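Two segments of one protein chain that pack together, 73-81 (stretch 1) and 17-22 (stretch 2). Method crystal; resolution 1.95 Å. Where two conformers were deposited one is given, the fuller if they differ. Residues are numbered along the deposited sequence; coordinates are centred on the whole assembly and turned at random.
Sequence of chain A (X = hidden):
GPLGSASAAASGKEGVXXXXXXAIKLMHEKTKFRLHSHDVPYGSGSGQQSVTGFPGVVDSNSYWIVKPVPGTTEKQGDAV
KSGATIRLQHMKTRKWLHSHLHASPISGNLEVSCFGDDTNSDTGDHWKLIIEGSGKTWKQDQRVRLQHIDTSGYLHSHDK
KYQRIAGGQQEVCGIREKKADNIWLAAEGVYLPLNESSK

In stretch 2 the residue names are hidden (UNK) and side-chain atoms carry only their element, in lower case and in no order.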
# COMPACT_ATOMS: atom_id res chain seq x y z
N THR A 73 -6.52 -7.72 -18.78
CA THR A 73 -7.92 -7.46 -19.15
C THR A 73 -8.70 -6.64 -18.10
O THR A 73 -9.69 -6.00 -18.44
CB THR A 73 -8.70 -8.76 -19.54
OG1 THR A 73 -8.81 -9.64 -18.41
CG2 THR A 73 -7.99 -9.47 -20.68
N GLU A 74 -8.22 -6.66 -16.86
CA GLU A 74 -8.87 -5.94 -15.76
C GLU A 74 -8.92 -4.46 -16.06
O GLU A 74 -7.91 -3.87 -16.43
CB GLU A 74 -8.13 -6.18 -14.44
CG GLU A 74 -8.38 -7.56 -13.83
CD GLU A 74 -7.46 -8.65 -14.36
OE1 GLU A 74 -7.59 -9.80 -13.90
OE2 GLU A 74 -6.61 -8.36 -15.24
N LYS A 75 -10.09 -3.85 -15.86
CA LYS A 75 -10.28 -2.43 -16.20
C LYS A 75 -10.94 -1.64 -15.06
O LYS A 75 -11.49 -2.23 -14.10
CB LYS A 75 -11.08 -2.31 -17.51
CG LYS A 75 -12.57 -2.71 -17.39
CD LYS A 75 -13.16 -2.98 -18.76
CE LYS A 75 -14.62 -3.33 -18.70
NZ LYS A 75 -14.85 -4.67 -18.05
N GLN A 76 -10.85 -0.32 -15.15
CA GLN A 76 -11.52 0.56 -14.19
C GLN A 76 -13.01 0.17 -14.09
O GLN A 76 -13.67 -0.05 -15.13
CB GLN A 76 -11.40 2.02 -14.61
CG GLN A 76 -9.95 2.59 -14.58
CD GLN A 76 -9.91 4.07 -14.93
OE1 GLN A 76 -9.72 4.96 -14.06
NE2 GLN A 76 -10.09 4.35 -16.22
N GLY A 77 -13.51 0.07 -12.86
CA GLY A 77 -14.88 -0.39 -12.61
C GLY A 77 -15.04 -1.90 -12.39
O GLY A 77 -16.12 -2.36 -12.03
N ASP A 78 -13.98 -2.68 -12.65
CA ASP A 78 -14.03 -4.11 -12.36
C ASP A 78 -13.71 -4.30 -10.87
O ASP A 78 -12.84 -3.61 -10.31
CB ASP A 78 -13.02 -4.91 -13.22
CG ASP A 78 -13.44 -5.02 -14.70
OD1 ASP A 78 -14.59 -4.66 -15.08
OD2 ASP A 78 -12.59 -5.49 -15.49
N ALA A 79 -14.44 -5.21 -10.21
CA ALA A 79 -14.13 -5.56 -8.82
C ALA A 79 -12.72 -6.15 -8.72
O ALA A 79 -12.32 -6.97 -9.55
CB ALA A 79 -15.18 -6.58 -8.25
N VAL A 80 -11.97 -5.76 -7.70
CA VAL A 80 -10.67 -6.37 -7.44
C VAL A 80 -10.92 -7.69 -6.70
O VAL A 80 -11.61 -7.70 -5.67
CB VAL A 80 -9.74 -5.44 -6.58
CG1 VAL A 80 -8.34 -6.02 -6.50
CG2 VAL A 80 -9.70 -4.02 -7.17
N LYS A 81 -10.39 -8.79 -7.23
CA LYS A 81 -10.56 -10.14 -6.67
C LYS A 81 -9.46 -10.52 -5.68
O LYS A 81 -8.32 -10.07 -5.80
CB LYS A 81 -10.61 -11.20 -7.79
CG LYS A 81 -11.73 -11.03 -8.85
CD LYS A 81 -13.11 -11.32 -8.31
CE LYS A 81 -14.15 -11.13 -9.41
NZ LYS A 81 -15.51 -11.51 -8.93
N UNK A 17 -17.93 -2.29 -2.62
CA UNK A 17 -17.03 -3.06 -3.52
C UNK A 17 -15.92 -2.18 -4.07
O UNK A 17 -16.15 -1.14 -4.70
o UNK A 17 -21.12 -5.06 -3.96
c UNK A 17 -20.14 -4.27 -3.99
o UNK A 17 -20.26 -3.02 -3.88
c UNK A 17 -17.78 -3.78 -4.66
c UNK A 17 -18.76 -4.85 -4.21
N UNK A 18 -14.69 -2.60 -3.87
CA UNK A 18 -13.60 -1.76 -4.31
C UNK A 18 -13.21 -2.11 -5.74
O UNK A 18 -12.81 -3.24 -6.01
c UNK A 18 -11.18 -1.20 -3.95
c UNK A 18 -12.39 -1.92 -3.37
c UNK A 18 -12.76 -1.46 -1.94
c UNK A 18 -11.67 -1.71 -0.91
N UNK A 19 -13.32 -1.15 -6.65
CA UNK A 19 -13.09 -1.42 -8.07
C UNK A 19 -11.79 -0.78 -8.55
O UNK A 19 -11.29 0.16 -7.92
c UNK A 19 -15.53 -1.66 -8.73
c UNK A 19 -14.24 -0.84 -8.93
o UNK A 19 -14.47 0.52 -8.54
N UNK A 20 -11.23 -1.26 -9.66
CA UNK A 20 -10.05 -0.60 -10.20
C UNK A 20 -10.40 0.84 -10.56
O UNK A 20 -11.51 1.12 -11.04
c UNK A 20 -9.17 -5.12 -10.94
c UNK A 20 -9.50 -1.34 -11.42
c UNK A 20 -7.13 -4.11 -10.22
o UNK A 20 -7.42 -6.49 -10.11
c UNK A 20 -7.66 -2.83 -10.53
c UNK A 20 -7.90 -5.24 -10.43
c UNK A 20 -9.68 -3.87 -11.28
c UNK A 20 -8.93 -2.70 -11.07
N UNK A 21 -9.45 1.75 -10.33
CA UNK A 21 -9.70 3.16 -10.56
C UNK A 21 -10.18 3.90 -9.32
O UNK A 21 -10.27 5.12 -9.32
N UNK A 22 -10.47 3.16 -8.25
CA UNK A 22 -10.99 3.81 -7.06
C UNK A 22 -9.87 4.43 -6.22
O UNK A 22 -8.70 4.00 -6.31
o UNK A 22 -10.95 2.15 -5.35
c UNK A 22 -11.81 2.83 -6.22
O HOH W 1 -9.33 -8.45 -9.99
O HOH W 2 -10.14 6.65 -11.67

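Position 17 carries three side-chain carbons in a row, the third bearing two oxygens. The end of this chain leads away from stretch 1 and makes no contact with it. The residue is Glu17.

Position 18 has four side-chain carbons and no heteroatom. The chain forks at its first carbon, and one arm is two carbons long. That arm ends away from stretch 1, while the short arm's carbon comes no nearer than 4.5 Å, to Val80 CG2; the close contact is through the backbone: the N of Val80 donates to the O of position 18 at 3.1 Å, nearly linearly at 170°. A beta-branched chain with one extended arm is isoleucine, Ile18.

At position 19 one carbon carries an oxygen and a second carbon. The terminal carbon lies 3.4 Å from the O of Gly77, whereas the oxygen is hydrogen-bonded elsewhere in the structure. A branch with one methyl and one hydroxyl defines Thr19. Its CA also sits 3.1 Å from the O of Asp78 in a CA-H...O contact.

Position 20 shows one carbon followed by a six-carbon ring bearing an oxygen. Its CA-to-CB bond points toward stretch 1, and the ring takes Val80 CG2 over one face, 3.8 Å from the ring centroid and only 6° off the normal. The oxygen borne by the ring is hydrogen-bonded to water 1, 2.7 Å from its O, and that water accepts from the N of Lys81 at 3.0 Å. A hydroxylated ring of this kind is Tyr20; its CE1 reaches CB of Glu74 at 3.8 Å.

Position 21 has no side-chain atoms. A CB here would stand 3.1 Å from Gln76 OE1, and with phi/psi of 93/-9 it would also be jammed against the preceding carbonyl oxygen. This is Gly21. Water 2 donates both to its O at 2.8 Å and to Gln76 OE1 at 3.0 Å.

Position 22 has one carbon and one oxygen, with no contact to stretch 1. It is Ser22, whose N closes a type II turn on the O of Thr19 at 3.1 Å.

Three backbone hydrogen bonds hold the stretches together. Besides the one from Val80 to Ile18, Tyr20 N donates to Asp78 O and Gly77 N to Tyr20 O, each at 2.9 Å, so Tyr20 is held through both its amide and its carbonyl. Stretch 1 has its own type II turn, from Lys75 to Asp78, where Asp78 OD2 accepts from Lys75 N at 3.0 Å. Onto this backbone pairing Tyr20 adds the largest covered area.

Stretch 2 17-22: EITYGS
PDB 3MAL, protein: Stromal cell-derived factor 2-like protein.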